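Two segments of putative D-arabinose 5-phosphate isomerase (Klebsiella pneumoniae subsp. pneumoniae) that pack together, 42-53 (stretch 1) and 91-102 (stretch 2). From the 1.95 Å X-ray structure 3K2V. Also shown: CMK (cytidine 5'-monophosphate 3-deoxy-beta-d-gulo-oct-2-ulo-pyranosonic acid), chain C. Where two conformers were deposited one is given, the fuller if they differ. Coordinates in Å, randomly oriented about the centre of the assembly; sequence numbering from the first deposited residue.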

# COMPACT_ATOMS: atom_id res chain seq x y z
N HIS A 42 9.91 11.78 6.11
CA HIS A 42 10.13 12.91 5.25
C HIS A 42 11.59 13.02 4.87
O HIS A 42 12.48 12.63 5.64
CB HIS A 42 9.62 14.21 5.87
CG HIS A 42 10.34 14.62 7.12
ND1 HIS A 42 11.46 15.42 7.10
CD2 HIS A 42 10.07 14.35 8.42
CE1 HIS A 42 11.87 15.61 8.35
NE2 HIS A 42 11.02 15.01 9.16
N VAL A 43 11.81 13.48 3.64
CA VAL A 43 13.14 13.81 3.14
C VAL A 43 13.08 15.20 2.52
O VAL A 43 12.02 15.77 2.33
CB VAL A 43 13.66 12.79 2.09
CG1 VAL A 43 13.70 11.38 2.69
CG2 VAL A 43 12.81 12.80 0.80
N GLY A 44 14.25 15.75 2.26
CA GLY A 44 14.37 17.07 1.65
C GLY A 44 14.31 17.05 0.14
O GLY A 44 14.38 15.99 -0.52
N LEU A 45 14.23 18.25 -0.41
CA LEU A 45 14.06 18.43 -1.85
C LEU A 45 15.26 17.94 -2.65
O LEU A 45 15.09 17.54 -3.79
CB LEU A 45 13.79 19.90 -2.19
CG LEU A 45 13.43 20.21 -3.66
CD1 LEU A 45 12.13 19.50 -4.02
CD2 LEU A 45 13.32 21.72 -3.87
N GLN A 46 16.46 17.94 -2.06
CA GLN A 46 17.65 17.44 -2.77
C GLN A 46 17.92 15.94 -2.54
O GLN A 46 18.95 15.44 -2.97
CB GLN A 46 18.92 18.24 -2.39
CG GLN A 46 18.74 19.77 -2.32
CD GLN A 46 18.01 20.33 -3.52
OE1 GLN A 46 18.27 19.94 -4.65
NE2 GLN A 46 17.09 21.27 -3.27
N ALA A 47 17.02 15.22 -1.88
CA ALA A 47 17.24 13.79 -1.62
C ALA A 47 17.27 12.99 -2.91
O ALA A 47 16.61 13.34 -3.88
CB ALA A 47 16.17 13.23 -0.72
N THR A 48 18.04 11.91 -2.92
CA THR A 48 18.01 10.96 -4.02
C THR A 48 16.79 10.07 -3.84
O THR A 48 16.20 9.99 -2.74
CB THR A 48 19.26 10.08 -4.07
OG1 THR A 48 19.28 9.23 -2.91
CG2 THR A 48 20.53 10.93 -4.15
N LEU A 49 16.39 9.40 -4.91
CA LEU A 49 15.33 8.40 -4.81
C LEU A 49 15.71 7.32 -3.81
O LEU A 49 14.85 6.89 -3.06
CB LEU A 49 15.06 7.76 -6.17
CG LEU A 49 14.09 6.59 -6.24
CD1 LEU A 49 12.71 6.90 -5.60
CD2 LEU A 49 13.95 6.16 -7.72
N ARG A 50 16.97 6.86 -3.81
CA ARG A 50 17.40 5.85 -2.84
C ARG A 50 17.27 6.34 -1.40
O ARG A 50 16.81 5.59 -0.55
CB ARG A 50 18.86 5.37 -3.06
CG ARG A 50 19.14 4.67 -4.38
CD ARG A 50 18.71 3.21 -4.45
NE ARG A 50 19.29 2.32 -3.43
CZ ARG A 50 20.47 1.73 -3.46
NH1 ARG A 50 21.32 1.90 -4.44
NH2 ARG A 50 20.83 0.94 -2.46
N ASP A 51 17.64 7.59 -1.13
CA ASP A 51 17.38 8.22 0.17
C ASP A 51 15.90 8.14 0.54
O ASP A 51 15.56 7.89 1.71
CB ASP A 51 17.71 9.71 0.20
CG ASP A 51 19.18 10.03 0.04
OD1 ASP A 51 20.05 9.14 0.30
OD2 ASP A 51 19.47 11.21 -0.36
N ALA A 52 15.02 8.44 -0.42
CA ALA A 52 13.59 8.41 -0.16
C ALA A 52 13.12 7.00 0.16
O ALA A 52 12.31 6.80 1.06
CB ALA A 52 12.77 9.03 -1.36
N LEU A 53 13.63 6.02 -0.57
CA LEU A 53 13.24 4.63 -0.32
C LEU A 53 13.67 4.14 1.06
O LEU A 53 12.92 3.44 1.73
CB LEU A 53 13.79 3.70 -1.40
CG LEU A 53 13.28 3.98 -2.80
CD1 LEU A 53 13.87 2.91 -3.78
CD2 LEU A 53 11.74 3.99 -2.90
N ASP A 91 17.47 3.36 -16.75
CA ASP A 91 17.91 3.02 -15.40
C ASP A 91 17.57 4.20 -14.50
O ASP A 91 18.03 5.31 -14.73
CB ASP A 91 19.41 2.76 -15.42
CG ASP A 91 20.00 2.43 -14.07
OD1 ASP A 91 19.25 2.21 -13.07
OD2 ASP A 91 21.26 2.42 -14.01
N MSE A 92 16.77 3.97 -13.48
CA MSE A 92 16.24 5.01 -12.57
C MSE A 92 16.98 5.06 -11.23
O MSE A 92 16.60 5.84 -10.36
CB MSE A 92 14.76 4.70 -12.26
CG MSE A 92 13.83 4.73 -13.44
SE MSE A 92 13.36 6.52 -14.09
CE MSE A 92 12.32 7.14 -12.55
N ARG A 93 17.98 4.20 -11.04
CA ARG A 93 18.61 4.01 -9.74
C ARG A 93 19.25 5.26 -9.16
O ARG A 93 19.28 5.43 -7.94
CB ARG A 93 19.64 2.90 -9.80
CG ARG A 93 19.02 1.50 -9.84
CD ARG A 93 20.12 0.47 -9.88
NE ARG A 93 20.81 0.59 -11.16
CZ ARG A 93 21.95 -0.00 -11.47
NH1 ARG A 93 22.57 -0.79 -10.61
NH2 ARG A 93 22.46 0.19 -12.67
N ASP A 94 19.76 6.13 -10.01
CA ASP A 94 20.34 7.39 -9.52
C ASP A 94 19.43 8.61 -9.71
O ASP A 94 19.89 9.73 -9.64
CB ASP A 94 21.77 7.60 -10.08
CG ASP A 94 21.82 7.54 -11.55
OD1 ASP A 94 20.84 8.06 -12.16
OD2 ASP A 94 22.79 6.93 -12.11
N ALA A 95 18.13 8.39 -9.86
CA ALA A 95 17.15 9.49 -9.88
C ALA A 95 17.11 10.32 -8.58
O ALA A 95 17.42 9.82 -7.49
CB ALA A 95 15.73 8.95 -10.17
N SER A 96 16.73 11.58 -8.71
CA SER A 96 16.49 12.42 -7.55
C SER A 96 15.03 12.28 -7.18
O SER A 96 14.21 11.92 -8.02
CB SER A 96 16.82 13.87 -7.89
OG SER A 96 15.76 14.43 -8.63
N ILE A 97 14.68 12.55 -5.92
CA ILE A 97 13.29 12.50 -5.48
C ILE A 97 12.46 13.61 -6.13
O ILE A 97 11.30 13.40 -6.46
CB ILE A 97 13.11 12.47 -3.94
CG1 ILE A 97 11.74 11.88 -3.56
CG2 ILE A 97 13.34 13.89 -3.30
CD1 ILE A 97 11.44 10.46 -4.09
N ALA A 98 13.08 14.76 -6.34
CA ALA A 98 12.39 15.94 -6.89
C ALA A 98 11.86 15.64 -8.31
O ALA A 98 10.83 16.17 -8.72
CB ALA A 98 13.36 17.12 -6.97
N ASP A 99 12.54 14.77 -9.03
CA ASP A 99 12.12 14.48 -10.38
C ASP A 99 10.99 13.47 -10.49
O ASP A 99 10.32 13.42 -11.52
CB ASP A 99 13.34 14.02 -11.17
CG ASP A 99 14.35 15.13 -11.36
OD1 ASP A 99 14.03 16.36 -11.15
OD2 ASP A 99 15.49 14.78 -11.69
N VAL A 100 10.77 12.66 -9.46
CA VAL A 100 9.78 11.59 -9.52
C VAL A 100 8.64 11.68 -8.50
O VAL A 100 7.69 10.91 -8.57
CB VAL A 100 10.43 10.20 -9.44
CG1 VAL A 100 11.43 10.02 -10.60
CG2 VAL A 100 11.11 9.93 -8.07
N MSE A 101 8.74 12.62 -7.56
CA MSE A 101 7.69 12.78 -6.55
C MSE A 101 6.36 13.25 -7.16
O MSE A 101 6.35 13.89 -8.21
CB MSE A 101 8.12 13.82 -5.52
CG MSE A 101 8.26 15.20 -6.06
SE MSE A 101 8.95 16.44 -4.70
CE MSE A 101 9.04 18.02 -5.80
N THR A 102 5.26 12.93 -6.48
CA THR A 102 3.96 13.55 -6.75
C THR A 102 3.98 14.92 -6.09
O THR A 102 4.31 15.03 -4.92
CB THR A 102 2.81 12.70 -6.14
OG1 THR A 102 2.76 11.44 -6.81
CG2 THR A 102 1.43 13.37 -6.20
N1C CMK C . -1.05 10.39 -2.83
C2C CMK C . -1.25 11.74 -2.50
N3C CMK C . -1.44 12.06 -1.16
C4C CMK C . -1.48 11.11 -0.15
C5C CMK C . -1.28 9.76 -0.48
C6C CMK C . -1.07 9.41 -1.82
O2C CMK C . -1.24 12.65 -3.35
N4C CMK C . -1.68 11.55 1.11
C1' CMK C . -0.83 10.04 -4.28
C2' CMK C . 0.37 9.11 -4.49
O2' CMK C . 1.55 9.92 -4.62
C3' CMK C . -0.01 8.40 -5.78
C4' CMK C . -1.55 8.35 -5.73
O4' CMK C . -1.99 9.32 -4.68
O3' CMK C . 0.40 9.18 -6.89
C5' CMK C . -2.10 7.01 -5.24
O5' CMK C . -1.48 6.60 -3.99
PA CMK C . -0.93 5.05 -3.92
O1A CMK C . 0.22 4.91 -4.85
O2A CMK C . -0.56 4.71 -2.51
O6 CMK C . -3.59 2.29 -4.69
C2 CMK C . -2.28 2.84 -4.95
O2 CMK C . -2.24 4.18 -4.40
C3 CMK C . -1.24 1.90 -4.31
C4 CMK C . -1.48 0.41 -4.62
O4 CMK C . -0.54 -0.41 -3.87
C5 CMK C . -2.91 -0.01 -4.33
C6 CMK C . -3.81 0.93 -5.13
C7 CMK C . -5.29 0.66 -4.89
C1 CMK C . -2.04 3.06 -6.46
O1X CMK C . -2.74 3.96 -6.98
O1Y CMK C . -1.17 2.40 -7.05
O5 CMK C . -3.21 0.09 -2.92
C8 CMK C . -6.15 1.50 -5.85
O8 CMK C . -7.51 1.40 -5.41
O7 CMK C . -5.56 -0.71 -5.13
O HOH W 1 15.88 15.59 -5.24
O HOH W 2 18.74 7.54 -6.34

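Stretch 2 opens with a local network beside the contact. Asp91 lies beyond reach of stretch 1, but its carboxylate binds Arg93: Asp91 OD1 accepts from both the backbone N of Arg93 (3.1 Å) and Arg93 NE (3.0 Å), while Asp91 OD2 forms a salt bridge with Arg93 NH2 at 2.9 Å. The selenomethionine Met92 begins a type I turn that ends at Ala95, closed by a bond from Ala95 N to Met92 O (3.0 Å); the same carbonyl O of Met92 lies 3.8 Å from Leu49 CD2. The CA-to-CB bond of Arg93 points sideways, and its closest contact with stretch 1 is through the backbone: Arg93 O lies 3.6 Å from Arg50 CG.

At Ala95 the two chains join directly. Ala95 O accepts a nearly linear hydrogen bond from Leu49 N (2.8 Å, N-H...O angle 173°), and Ala95 CB packs 4.1 Å from Leu49 CD2. Water 2 extends this polar link, donating to Ala95 O (2.9 Å) and Arg93 O (2.7 Å) and accepting from Arg50 N (3.2 Å). The water thus serves a backbone NH in the first turn of the stretch 1 helix, where no preceding helical carbonyl is available.

Ser96 pairs with Thr48 in a single beta bridge, with Ser96 CA and Thr48 CA 4.1 Å apart. The bonds that define it flank the pair: Leu49 N to Ala95 O on one side, and Ile97 N to Ala47 O (2.9 Å, 174°) on the other. Both bridged residues are also N-caps. Thr48 OG1 accepts from Asp51 N at 2.9 Å, and Asp51 OD2 returns the bond by accepting from Thr48 N at 3.0 Å. Ser96 OG accepts from Asp99 N over a longer 3.3 Å, at a less favourable 141°. Both CA-to-CB bonds point away overall, though each CB still touches the other stretch; the capping partners Asp51 and Asp99 make no contact across it.

Ile97 gives the contact its apolar centre and, with Leu49, the largest covered areas. Its two ends reach different parts of stretch 1. Ile97 CG2 packs against Ala47 CB (3.9 Å) and Val43 CG2 (4.3 Å), and also lies 3.6 Å from Gly44 O, within the type I turn running from Gly44 to Ala47. Ile97 CD1 meets Ala52 CB at a tight 3.4 Å and Leu49 CD1 at 4.1 Å.

Ala98 points toward stretch 1, placing Ala98 CB 3.6 Å from Leu45 O and 4.0 Å from Leu45 CD1. Water 1 accepts from Ala98 N (3.1 Å) and donates to Leu45 O (2.6 Å) and Ala47 O (2.7 Å), so Ala47 O receives both a direct and a water-mediated link to stretch 2. Val100 CG2 then approaches Leu49 CD1 at 4.2 Å, and the selenomethionine Met101 closes the contact with Met101 CE 3.9 Å from Leu45 CD1. Thr102 lies beyond it, with Thr102 OG1 2.9 Å from O2' of the bound CMK.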